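Local coordinates for sialidase B (Streptococcus pneumoniae serotype 4, PDB 4XJW), which cleaves terminal sialic acid from oligosaccharides, glycoproteins and glycolipids as a family 33 glycosidase with intramolecular trans-sialidase activity, at residues A[322-327]-A[331-336]; A[363-366]-A[372-375]; A[402-405]-A[410-413]; A[405-410]-A[418-423]. The protein carries 1 engineered substitution. All blocks are in the same frame, centred on the assembly; numbering follows the deposited sequence.

Interaction 1. Residues A[322-327]-A[331-336]; sequences SGFKEI and YYLKLK
Glu326 and Tyr331 run alongside each other in one direction, the extended glutamate following the ring until OE1 stands 3.3 Å from CE1 of Tyr331. Carboxylate and ring planes are 53° apart, an oblique meeting rather than a stack. On the same face of the sheet, Leu333 CD1 sits over one face of the Phe324 ring, 4.0 Å from its CE2. On the face of Lys325 and Tyr332, the tyrosine ring is met by Ile327, which reaches across from the strand end and is set nearly perpendicular to it, CD1 lying 3.7 Å from Tyr332 CD2; the tyrosine hydroxyl bonds to Glu349. Lys334 is bent at chi3 (-68°), which lays CE 3.6 Å from the carbonyl carbon of Gly323 while NZ forms a salt bridge with Asp321. Between the strands Lys325 and Tyr332 exchange two backbone hydrogen bonds, and Lys334 N donates to Gly323 O over 3.0 Å. A water also donates to Gly323 O and to Lys334 O. Ser322 OG accepts from Phe324 N in an ST turn just ahead of the first strand. The whole is an antiparallel beta hairpin, its strands joined by a short turn, within the sheet inserted between two strands of a propeller blade.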
loop_
_atom_site.group_PDB
_atom_site.type_symbol
_atom_site.label_atom_id
_atom_site.label_comp_id
_atom_site.label_asym_id
_atom_site.label_seq_id
_atom_site.Cartn_x
_atom_site.Cartn_y
_atom_site.Cartn_z
ATOM N N SER A 322 22.565 -12.238 -13.524
ATOM C CA SER A 322 21.769 -12.898 -12.486
ATOM C C SER A 322 22.352 -12.674 -11.102
ATOM O O SER A 322 21.660 -12.824 -10.090
ATOM C CB SER A 322 21.708 -14.402 -12.749
ATOM O OG SER A 322 22.955 -15.011 -12.460
ATOM N N GLY A 323 23.637 -12.339 -11.058
ATOM C CA GLY A 323 24.337 -12.203 -9.794
ATOM C C GLY A 323 24.988 -13.490 -9.327
ATOM O O GLY A 323 25.621 -13.517 -8.273
ATOM N N PHE A 324 24.826 -14.563 -10.100
ATOM C CA PHE A 324 25.374 -15.862 -9.723
ATOM C C PHE A 324 26.272 -16.435 -10.809
ATOM O O PHE A 324 26.020 -16.241 -11.994
ATOM C CB PHE A 324 24.263 -16.880 -9.480
ATOM C CG PHE A 324 23.311 -16.505 -8.392
ATOM C CD1 PHE A 324 22.206 -15.720 -8.670
ATOM C CD2 PHE A 324 23.509 -16.956 -7.094
ATOM C CE1 PHE A 324 21.314 -15.377 -7.673
ATOM C CE2 PHE A 324 22.626 -16.612 -6.088
ATOM C CZ PHE A 324 21.527 -15.830 -6.380
ATOM N N LYS A 325 27.300 -17.160 -10.391
ATOM C CA LYS A 325 28.099 -17.943 -11.326
ATOM C C LYS A 325 27.629 -19.392 -11.305
ATOM O O LYS A 325 27.562 -20.017 -10.243
ATOM C CB LYS A 325 29.582 -17.872 -10.965
ATOM C CG LYS A 325 30.513 -18.258 -12.113
ATOM C CD LYS A 325 31.971 -18.084 -11.716
ATOM C CE LYS A 325 32.860 -17.831 -12.931
ATOM N NZ LYS A 325 34.213 -17.357 -12.517
ATOM N N GLU A 326 27.281 -19.923 -12.471
ATOM C CA GLU A 326 26.924 -21.331 -12.570
ATOM C C GLU A 326 28.182 -22.151 -12.799
ATOM O O GLU A 326 28.954 -21.874 -13.715
ATOM C CB GLU A 326 25.921 -21.570 -13.699
ATOM C CG GLU A 326 25.578 -23.038 -13.913
ATOM C CD GLU A 326 24.340 -23.234 -14.765
ATOM O OE1 GLU A 326 23.754 -22.223 -15.216
ATOM O OE2 GLU A 326 23.951 -24.402 -14.981
ATOM N N ILE A 327 28.395 -23.146 -11.943
ATOM C CA ILE A 327 29.512 -24.070 -12.092
ATOM C C ILE A 327 29.004 -25.491 -11.922
ATOM O O ILE A 327 28.689 -25.913 -10.806
ATOM C CB ILE A 327 30.617 -23.808 -11.056
ATOM C CG1 ILE A 327 31.132 -22.371 -11.166
ATOM C CG2 ILE A 327 31.755 -24.796 -11.241
ATOM C CD1 ILE A 327 31.882 -21.886 -9.938
ATOM N N TYR A 331 24.927 -22.868 -8.374
ATOM C CA TYR A 331 24.940 -21.416 -8.501
ATOM C C TYR A 331 25.569 -20.772 -7.281
ATOM O O TYR A 331 25.170 -21.039 -6.148
ATOM C CB TYR A 331 23.521 -20.895 -8.708
ATOM C CG TYR A 331 22.829 -21.545 -9.877
ATOM C CD1 TYR A 331 22.973 -21.038 -11.163
ATOM C CD2 TYR A 331 22.045 -22.681 -9.700
ATOM C CE1 TYR A 331 22.342 -21.635 -12.241
ATOM C CE2 TYR A 331 21.417 -23.287 -10.771
ATOM C CZ TYR A 331 21.569 -22.758 -12.038
ATOM O OH TYR A 331 20.938 -23.360 -13.104
ATOM N N TYR A 332 26.568 -19.929 -7.520
ATOM C CA TYR A 332 27.275 -19.276 -6.432
ATOM C C TYR A 332 27.159 -17.776 -6.567
ATOM O O TYR A 332 27.377 -17.228 -7.645
ATOM C CB TYR A 332 28.744 -19.694 -6.422
ATOM C CG TYR A 332 28.928 -21.169 -6.187
ATOM C CD1 TYR A 332 28.690 -21.722 -4.935
ATOM C CD2 TYR A 332 29.333 -22.012 -7.213
ATOM C CE1 TYR A 332 28.847 -23.072 -4.707
ATOM C CE2 TYR A 332 29.495 -23.371 -6.993
ATOM C CZ TYR A 332 29.251 -23.891 -5.737
ATOM O OH TYR A 332 29.409 -25.237 -5.498
ATOM N N LEU A 333 26.805 -17.125 -5.464
ATOM C CA LEU A 333 26.653 -15.677 -5.423
ATOM C C LEU A 333 27.991 -14.991 -5.672
ATOM O O LEU A 333 28.978 -15.289 -4.992
ATOM C CB LEU A 333 26.093 -15.264 -4.062
ATOM C CG LEU A 333 25.727 -13.795 -3.849
ATOM C CD1 LEU A 333 24.542 -13.425 -4.720
ATOM C CD2 LEU A 333 25.418 -13.542 -2.371
ATOM N N LYS A 334 28.021 -14.093 -6.652
ATOM C CA LYS A 334 29.240 -13.364 -6.999
ATOM C C LYS A 334 29.398 -12.163 -6.087
ATOM O O LYS A 334 28.410 -11.544 -5.690
ATOM C CB LYS A 334 29.216 -12.915 -8.463
ATOM C CG LYS A 334 29.194 -14.059 -9.466
ATOM C CD LYS A 334 29.229 -13.563 -10.897
ATOM C CE LYS A 334 27.947 -12.844 -11.264
ATOM N NZ LYS A 334 27.972 -12.333 -12.656
ATOM N N LEU A 335 30.643 -11.845 -5.743
ATOM C CA LEU A 335 30.930 -10.669 -4.932
ATOM C C LEU A 335 32.053 -9.834 -5.534
ATOM O O LEU A 335 32.985 -10.366 -6.141
ATOM C CB LEU A 335 31.324 -11.063 -3.511
ATOM C CG LEU A 335 30.286 -11.755 -2.629
ATOM C CD1 LEU A 335 30.908 -12.236 -1.325
ATOM C CD2 LEU A 335 29.116 -10.825 -2.358
ATOM N N LYS A 336 31.952 -8.524 -5.345
ATOM C CA LYS A 336 33.000 -7.594 -5.742
ATOM C C LYS A 336 33.599 -6.999 -4.485
ATOM O O LYS A 336 32.877 -6.535 -3.596
ATOM C CB LYS A 336 32.433 -6.486 -6.634
ATOM C CG LYS A 336 33.340 -5.262 -6.762
ATOM C CD LYS A 336 32.792 -4.268 -7.766
ATOM C CE LYS A 336 32.807 -4.863 -9.158
ATOM N NZ LYS A 336 32.265 -3.927 -10.182
HETATM O O HOH W 1 26.342 -11.127 -7.048
#

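Interaction 2. Residues A[363-366]-A[372-375]; sequences NYTI and VLEG
Tyr364 turns CG beside its backbone N (chi1 -62°), and Glu374 turns its own CG away from the backbone N (chi1 -180°) and runs on extended; these choices lay the glutamate along the ring, both heading the same way. The setting is an antiparallel beta hairpin of strands 360-366 and 372-374, in which Tyr364 and Glu374 form a non-hydrogen-bonded pair. CB and CG of Glu374 pass along the ring, CG lying 3.5 Å from Tyr364 CE1, and the carboxylate plane ends 30° from the ring plane. Leu373 O approaches the same ring at its edge. Further along this face Ile366 CD1 packs on Val372 CG2 at 3.9 Å, next to Val406. On the other face the hydroxyl oxygen OG1 of Thr365 lies 3.5 Å from Leu373 CB.

Thr365 and Leu373 are the hydrogen-bonded pair: Leu373 N donates to Thr365 O, and Thr365 N to Leu373 O. One step beyond, Gly375 N reaches Asn363 O at 2.8 Å, nearly along the C=O axis. Gly375 has a positive phi there, and the amide of Asn363 bends over it, ND2 lying 3.5 Å from Gly375 CA. Tyr364 also meets Phe413 edge-to-face, tying the hairpin to strand 413-414. At the outer end of the pair a water in the plane of the tyrosine ring lies 2.6 Å from Tyr364 OH. The same water donates to Glu374 OE1 over 2.9 Å.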
loop_
_atom_site.group_PDB
_atom_site.type_symbol
_atom_site.label_atom_id
_atom_site.label_comp_id
_atom_site.label_asym_id
_atom_site.label_seq_id
_atom_site.Cartn_x
_atom_site.Cartn_y
_atom_site.Cartn_z
ATOM N N ASN A 363 39.965 -15.433 3.883
ATOM C CA ASN A 363 39.684 -15.529 5.313
ATOM C C ASN A 363 38.295 -14.973 5.636
ATOM O O ASN A 363 37.922 -14.833 6.802
ATOM C CB ASN A 363 40.758 -14.789 6.117
ATOM C CG ASN A 363 40.790 -15.202 7.583
ATOM O OD1 ASN A 363 40.530 -16.354 7.924
ATOM N ND2 ASN A 363 41.107 -14.253 8.456
ATOM N N TYR A 364 37.532 -14.654 4.594
ATOM C CA TYR A 364 36.191 -14.114 4.782
ATOM C C TYR A 364 35.123 -15.166 4.574
ATOM O O TYR A 364 35.242 -16.019 3.695
ATOM C CB TYR A 364 35.932 -12.976 3.806
ATOM C CG TYR A 364 36.852 -11.798 3.976
ATOM C CD1 TYR A 364 36.626 -10.860 4.973
ATOM C CD2 TYR A 364 37.935 -11.623 3.134
ATOM C CE1 TYR A 364 37.458 -9.774 5.127
ATOM C CE2 TYR A 364 38.772 -10.542 3.271
ATOM C CZ TYR A 364 38.532 -9.624 4.273
ATOM O OH TYR A 364 39.368 -8.551 4.418
ATOM N N THR A 365 34.071 -15.091 5.381
ATOM C CA THR A 365 32.896 -15.925 5.185
ATOM C C THR A 365 31.626 -15.081 5.239
ATOM O O THR A 365 31.637 -13.946 5.722
ATOM C CB THR A 365 32.807 -17.059 6.230
ATOM O OG1 THR A 365 32.743 -16.498 7.546
ATOM C CG2 THR A 365 34.015 -17.989 6.132
ATOM N N ILE A 366 30.539 -15.644 4.722
ATOM C CA ILE A 366 29.224 -15.020 4.778
ATOM C C ILE A 366 28.328 -15.905 5.643
ATOM O O ILE A 366 28.263 -17.111 5.418
ATOM C CB ILE A 366 28.617 -14.905 3.367
ATOM C CG1 ILE A 366 29.586 -14.201 2.410
ATOM C CG2 ILE A 366 27.278 -14.199 3.403
ATOM C CD1 ILE A 366 29.926 -12.765 2.809
ATOM N N VAL A 372 29.018 -10.213 6.502
ATOM C CA VAL A 372 30.423 -10.526 6.238
ATOM C C VAL A 372 31.207 -10.763 7.525
ATOM O O VAL A 372 31.169 -9.943 8.449
ATOM C CB VAL A 372 31.109 -9.388 5.464
ATOM C CG1 VAL A 372 32.562 -9.747 5.171
ATOM C CG2 VAL A 372 30.358 -9.092 4.177
ATOM N N LEU A 373 31.922 -11.883 7.580
ATOM C CA LEU A 373 32.802 -12.174 8.702
ATOM C C LEU A 373 34.241 -12.242 8.208
ATOM O O LEU A 373 34.496 -12.707 7.100
ATOM C CB LEU A 373 32.416 -13.500 9.364
ATOM C CG LEU A 373 31.301 -13.493 10.420
ATOM C CD1 LEU A 373 29.960 -13.084 9.851
ATOM C CD2 LEU A 373 31.180 -14.853 11.072
ATOM N N GLU A 374 35.176 -11.758 9.019
ATOM C CA GLU A 374 36.596 -11.926 8.723
ATOM C C GLU A 374 37.247 -12.740 9.834
ATOM O O GLU A 374 37.264 -12.324 10.994
ATOM C CB GLU A 374 37.302 -10.577 8.566
ATOM C CG GLU A 374 38.792 -10.711 8.250
ATOM C CD GLU A 374 39.497 -9.372 8.171
ATOM O OE1 GLU A 374 38.894 -8.359 8.581
ATOM O OE2 GLU A 374 40.648 -9.337 7.692
ATOM N N GLY A 375 37.767 -13.909 9.482
ATOM C CA GLY A 375 38.325 -14.804 10.476
ATOM C C GLY A 375 37.304 -15.117 11.552
ATOM O O GLY A 375 37.626 -15.160 12.742
HETATM O O HOH W 2 38.914 -6.647 6.195
#

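Interaction 3. Residues A[402-405]-A[410-413]; sequences VPMN and DSLF
Met404 reaches across to Ser411 and Leu412 with three successive atoms of its side chain. CG rests 3.3 Å from Ser411 OG, SD faces the backbone N of Leu412 at 3.4 Å, and CE lies 3.8 Å from that same Leu412 N. The sulfur accepts a weak hydrogen bond from Leu412 N, nearly straight at 174°, and also touches Leu412 CB at 3.8 Å. Extended as far as SD and then bent at chi3 (-68°), the methionine brings SD alongside the opposing backbone and folds its methyl group back toward the Asp410 end. In the reverse sense, backbone Asn405 O lies 3.2 Å from the side-chain CB of Ser411.

The next shell fixes these partners. Ser411 OG donates to Phe413 O within its own segment over 2.7 Å, the donor tilted 33° from the carbonyl plane, and this bond fixes the rotation of the hydroxyl whose oxygen Met404 CG touches. Met404 is itself placed by backbone hydrogen bonds to Val372 and Leu379, and its side chain packs on both. Asp410, at the start of the second segment, is anchored by Tyr384 and His397, while Phe413 at its end lies edge-to-face with Tyr345. The contact joins the two ends of the loop between strands 400-403 and 413-414.

It is small, buried and mixed in character, the sulfur meeting an N-H, a hydroxyl and a CB. A thioether is a poor acceptor compared with a carbonyl; the bond is weak but nearly straight, its length suits the large sulfur, and it gives the Leu412 N-H a soft, modest polar partner.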
loop_
_atom_site.group_PDB
_atom_site.type_symbol
_atom_site.label_atom_id
_atom_site.label_comp_id
_atom_site.label_asym_id
_atom_site.label_seq_id
_atom_site.Cartn_x
_atom_site.Cartn_y
_atom_site.Cartn_z
ATOM N N VAL A 402 26.103 -1.325 12.578
ATOM C CA VAL A 402 25.314 -2.529 12.335
ATOM C C VAL A 402 26.171 -3.535 11.576
ATOM O O VAL A 402 27.171 -3.150 10.964
ATOM C CB VAL A 402 24.045 -2.222 11.498
ATOM C CG1 VAL A 402 23.195 -1.190 12.181
ATOM C CG2 VAL A 402 24.420 -1.759 10.101
ATOM N N PRO A 403 25.791 -4.827 11.608
ATOM C CA PRO A 403 26.571 -5.834 10.879
ATOM C C PRO A 403 26.670 -5.543 9.393
ATOM O O PRO A 403 25.686 -5.122 8.782
ATOM C CB PRO A 403 25.763 -7.118 11.090
ATOM C CG PRO A 403 25.091 -6.910 12.387
ATOM C CD PRO A 403 24.756 -5.453 12.453
ATOM N N MET A 404 27.848 -5.785 8.824
ATOM C CA MET A 404 28.093 -5.538 7.408
ATOM C C MET A 404 27.380 -6.593 6.585
ATOM O O MET A 404 27.611 -7.785 6.767
ATOM C CB MET A 404 29.597 -5.575 7.115
ATOM C CG MET A 404 29.969 -5.434 5.639
ATOM S SD MET A 404 31.751 -5.584 5.421
ATOM C CE MET A 404 32.295 -4.077 6.230
ATOM N N ASN A 405 26.516 -6.147 5.678
ATOM C CA ASN A 405 25.739 -7.050 4.832
ATOM C C ASN A 405 26.139 -6.849 3.373
ATOM O O ASN A 405 26.357 -5.718 2.932
ATOM C CB ASN A 405 24.245 -6.772 5.035
ATOM C CG ASN A 405 23.357 -7.825 4.408
ATOM O OD1 ASN A 405 23.326 -7.980 3.195
ATOM N ND2 ASN A 405 22.613 -8.542 5.238
ATOM N N ASP A 410 27.889 0.218 1.977
ATOM C CA ASP A 410 29.170 0.362 2.670
ATOM C C ASP A 410 29.956 -0.943 2.837
ATOM O O ASP A 410 31.015 -0.956 3.473
ATOM C CB ASP A 410 28.964 1.001 4.051
ATOM C CG ASP A 410 28.546 2.462 3.980
ATOM O OD1 ASP A 410 28.298 2.986 2.873
ATOM O OD2 ASP A 410 28.453 3.082 5.067
ATOM N N SER A 411 29.440 -2.040 2.292
ATOM C CA SER A 411 30.080 -3.344 2.476
ATOM C C SER A 411 31.433 -3.487 1.759
ATOM O O SER A 411 31.652 -2.938 0.673
ATOM C CB SER A 411 29.148 -4.482 2.045
ATOM O OG SER A 411 29.681 -5.737 2.414
ATOM N N LEU A 412 32.330 -4.241 2.385
ATOM C CA LEU A 412 33.622 -4.582 1.787
ATOM C C LEU A 412 33.435 -5.499 0.582
ATOM O O LEU A 412 34.172 -5.407 -0.399
ATOM C CB LEU A 412 34.511 -5.267 2.823
ATOM C CG LEU A 412 35.896 -5.762 2.414
ATOM C CD1 LEU A 412 36.727 -4.620 1.855
ATOM C CD2 LEU A 412 36.593 -6.391 3.622
ATOM N N PHE A 413 32.459 -6.399 0.678
ATOM C CA PHE A 413 32.079 -7.269 -0.425
ATOM C C PHE A 413 30.636 -6.977 -0.823
ATOM O O PHE A 413 29.753 -6.942 0.034
ATOM C CB PHE A 413 32.212 -8.738 -0.014
ATOM C CG PHE A 413 33.626 -9.203 0.112
ATOM C CD1 PHE A 413 34.347 -9.570 -1.012
ATOM C CD2 PHE A 413 34.231 -9.284 1.357
ATOM C CE1 PHE A 413 35.659 -10.003 -0.901
ATOM C CE2 PHE A 413 35.541 -9.723 1.480
ATOM C CZ PHE A 413 36.251 -10.084 0.348
#

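Interaction 4. Residues A[405-410]-A[418-423]; sequences NVFYKD and TNYIAM
The ring of Phe407 presents its edge to the face of Tyr420 in an offset edge-to-face pair, with the planes at 80° and the centroids 5.6 Å apart. Because of the offset, CE2 of Phe407 meets one side of the tyrosine ring rather than its centre, lying 3.9 Å from Tyr420 CD1 and 4.1 Å from Tyr420 CE1. Asn405 OD1 lies in the plane of the Phe407 ring, also at an edge. The neighbouring Tyr408 ring is covered on one face by Asn405 CB, 3.2 Å above the plane and over its centre, a close fit.

The CB of Phe407 does not itself aim at 418-423; with CG beside the backbone N (chi1 -78°), the ring swings round from it and brings CE2 to Tyr420. The loop carrying Phe407 is braced by two bonds at Asn405. Its OD1 accepts from Phe407 N over 2.9 Å in an Asx turn, with the donor in the carbonyl plane on a lone pair, and its backbone O accepts from Tyr408 N in the type I turn. Tyr420 is held at its far end, where OH bonds to Thr416 O.

No hydrogen bond crosses between 405-410 and 418-423; the rings do the work alone. Phe407 also packs on Val307 of strand 301-308 and on Leu438 of strand 437-438, and Tyr420 on Leu438, which puts the pair where the loop of the insertion packs against strands 301-308, 420-426 and 437-438 of one blade of the beta-propeller.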
loop_
_atom_site.group_PDB
_atom_site.type_symbol
_atom_site.label_atom_id
_atom_site.label_comp_id
_atom_site.label_asym_id
_atom_site.label_seq_id
_atom_site.Cartn_x
_atom_site.Cartn_y
_atom_site.Cartn_z
ATOM N N ASN A 405 26.516 -6.147 5.678
ATOM C CA ASN A 405 25.739 -7.050 4.832
ATOM C C ASN A 405 26.139 -6.849 3.373
ATOM O O ASN A 405 26.357 -5.718 2.932
ATOM C CB ASN A 405 24.245 -6.772 5.035
ATOM C CG ASN A 405 23.357 -7.825 4.408
ATOM O OD1 ASN A 405 23.326 -7.980 3.195
ATOM N ND2 ASN A 405 22.613 -8.542 5.238
ATOM N N VAL A 406 26.218 -7.942 2.612
ATOM C CA VAL A 406 26.671 -7.862 1.228
ATOM C C VAL A 406 25.705 -7.097 0.320
ATOM O O VAL A 406 26.049 -6.763 -0.813
ATOM C CB VAL A 406 26.971 -9.255 0.619
ATOM C CG1 VAL A 406 28.102 -9.935 1.368
ATOM C CG2 VAL A 406 25.709 -10.124 0.600
ATOM N N PHE A 407 24.503 -6.818 0.821
ATOM C CA PHE A 407 23.532 -6.010 0.088
ATOM C C PHE A 407 23.661 -4.502 0.349
ATOM O O PHE A 407 22.919 -3.698 -0.225
ATOM C CB PHE A 407 22.111 -6.492 0.415
ATOM C CG PHE A 407 21.721 -7.750 -0.319
ATOM C CD1 PHE A 407 22.025 -8.999 0.206
ATOM C CD2 PHE A 407 21.060 -7.677 -1.537
ATOM C CE1 PHE A 407 21.667 -10.157 -0.476
ATOM C CE2 PHE A 407 20.711 -8.834 -2.233
ATOM C CZ PHE A 407 21.007 -10.062 -1.697
ATOM N N TYR A 408 24.625 -4.117 1.185
ATOM C CA TYR A 408 24.739 -2.732 1.635
ATOM C C TYR A 408 25.736 -1.916 0.818
ATOM O O TYR A 408 26.693 -2.457 0.258
ATOM C CB TYR A 408 25.177 -2.654 3.098
ATOM C CG TYR A 408 24.204 -3.179 4.126
ATOM C CD1 TYR A 408 22.934 -3.625 3.775
ATOM C CD2 TYR A 408 24.566 -3.215 5.465
ATOM C CE1 TYR A 408 22.052 -4.096 4.748
ATOM C CE2 TYR A 408 23.702 -3.681 6.427
ATOM C CZ TYR A 408 22.452 -4.125 6.071
ATOM O OH TYR A 408 21.618 -4.591 7.073
ATOM N N LYS A 409 25.519 -0.607 0.801
ATOM C CA LYS A 409 26.382 0.318 0.065
ATOM C C LYS A 409 27.792 0.337 0.656
ATOM O O LYS A 409 28.773 0.422 -0.078
ATOM C CB LYS A 409 25.777 1.719 0.104
ATOM C CG LYS A 409 26.671 2.816 -0.463
ATOM C CD LYS A 409 25.962 4.155 -0.366
ATOM C CE LYS A 409 26.817 5.284 -0.911
ATOM N NZ LYS A 409 26.123 6.602 -0.820
ATOM N N ASP A 410 27.889 0.218 1.977
ATOM C CA ASP A 410 29.170 0.362 2.670
ATOM C C ASP A 410 29.956 -0.943 2.837
ATOM O O ASP A 410 31.015 -0.956 3.473
ATOM C CB ASP A 410 28.964 1.001 4.051
ATOM C CG ASP A 410 28.546 2.462 3.980
ATOM O OD1 ASP A 410 28.298 2.986 2.873
ATOM O OD2 ASP A 410 28.453 3.082 5.067
ATOM N N THR A 418 21.639 -5.953 -9.057
ATOM C CA THR A 418 20.497 -6.410 -9.833
ATOM C C THR A 418 19.441 -6.874 -8.847
ATOM O O THR A 418 19.683 -6.844 -7.646
ATOM C CB THR A 418 20.895 -7.557 -10.794
ATOM O OG1 THR A 418 19.829 -7.815 -11.721
ATOM C CG2 THR A 418 21.241 -8.827 -10.021
ATOM N N ASN A 419 18.280 -7.294 -9.339
ATOM C CA ASN A 419 17.213 -7.758 -8.439
ATOM C C ASN A 419 17.251 -9.266 -8.216
ATOM O O ASN A 419 17.591 -10.039 -9.125
ATOM C CB ASN A 419 15.846 -7.353 -8.982
ATOM C CG ASN A 419 15.617 -7.870 -10.382
ATOM O OD1 ASN A 419 16.264 -7.412 -11.326
ATOM N ND2 ASN A 419 14.703 -8.832 -10.529
ATOM N N TYR A 420 16.887 -9.679 -7.001
ATOM C CA TYR A 420 16.871 -11.087 -6.619
ATOM C C TYR A 420 15.510 -11.457 -6.034
ATOM O O TYR A 420 14.701 -10.577 -5.744
ATOM C CB TYR A 420 17.947 -11.385 -5.569
ATOM C CG TYR A 420 19.352 -10.992 -5.968
ATOM C CD1 TYR A 420 19.779 -9.667 -5.887
ATOM C CD2 TYR A 420 20.256 -11.949 -6.414
ATOM C CE1 TYR A 420 21.067 -9.311 -6.245
ATOM C CE2 TYR A 420 21.542 -11.600 -6.776
ATOM C CZ TYR A 420 21.937 -10.284 -6.693
ATOM O OH TYR A 420 23.221 -9.941 -7.056
ATOM N N ILE A 421 15.272 -12.752 -5.855
ATOM C CA ILE A 421 14.114 -13.219 -5.090
ATOM C C ILE A 421 14.633 -13.967 -3.879
ATOM O O ILE A 421 15.548 -14.780 -4.002
ATOM C CB ILE A 421 13.203 -14.157 -5.909
ATOM C CG1 ILE A 421 12.626 -13.422 -7.115
ATOM C CG2 ILE A 421 12.048 -14.695 -5.050
ATOM C CD1 ILE A 421 11.708 -14.283 -7.990
ATOM N N ALA A 422 14.065 -13.684 -2.710
ATOM C CA ALA A 422 14.431 -14.429 -1.506
ATOM C C ALA A 422 13.202 -15.059 -0.903
ATOM O O ALA A 422 12.089 -14.629 -1.188
ATOM C CB ALA A 422 15.098 -13.537 -0.502
ATOM N N MET A 423 13.425 -16.047 -0.040
ATOM C CA MET A 423 12.338 -16.716 0.662
ATOM C C MET A 423 12.641 -16.761 2.151
ATOM O O MET A 423 13.806 -16.833 2.549
ATOM C CB MET A 423 12.137 -18.127 0.108
ATOM C CG MET A 423 13.206 -19.111 0.475
ATOM S SD MET A 423 12.730 -20.804 0.072
ATOM C CE MET A 423 10.999 -20.786 0.306
#

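In the fold
Interactions 1 and 2 are partly buried hairpins of the same inserted sheet, held by ladders of backbone hydrogen bonds and edged with polar side chains. Interactions 3 and 4 are small and buried, and share Asn405 and Asp410 of one loop; interaction 3 sets side chains against backbone, with a sulfur as acceptor, while interaction 4 is purely side chain, an aromatic pair. Val372 N and Met404 O, 2.8 Å apart, link interaction 2 to interaction 3, and Val406 CG1 packs on Ile366 CD1 and Leu335 CD2. Tyr420 touches Phe324, so interaction 4 meets interaction 1 at the base of the insertion, where it joins the propeller.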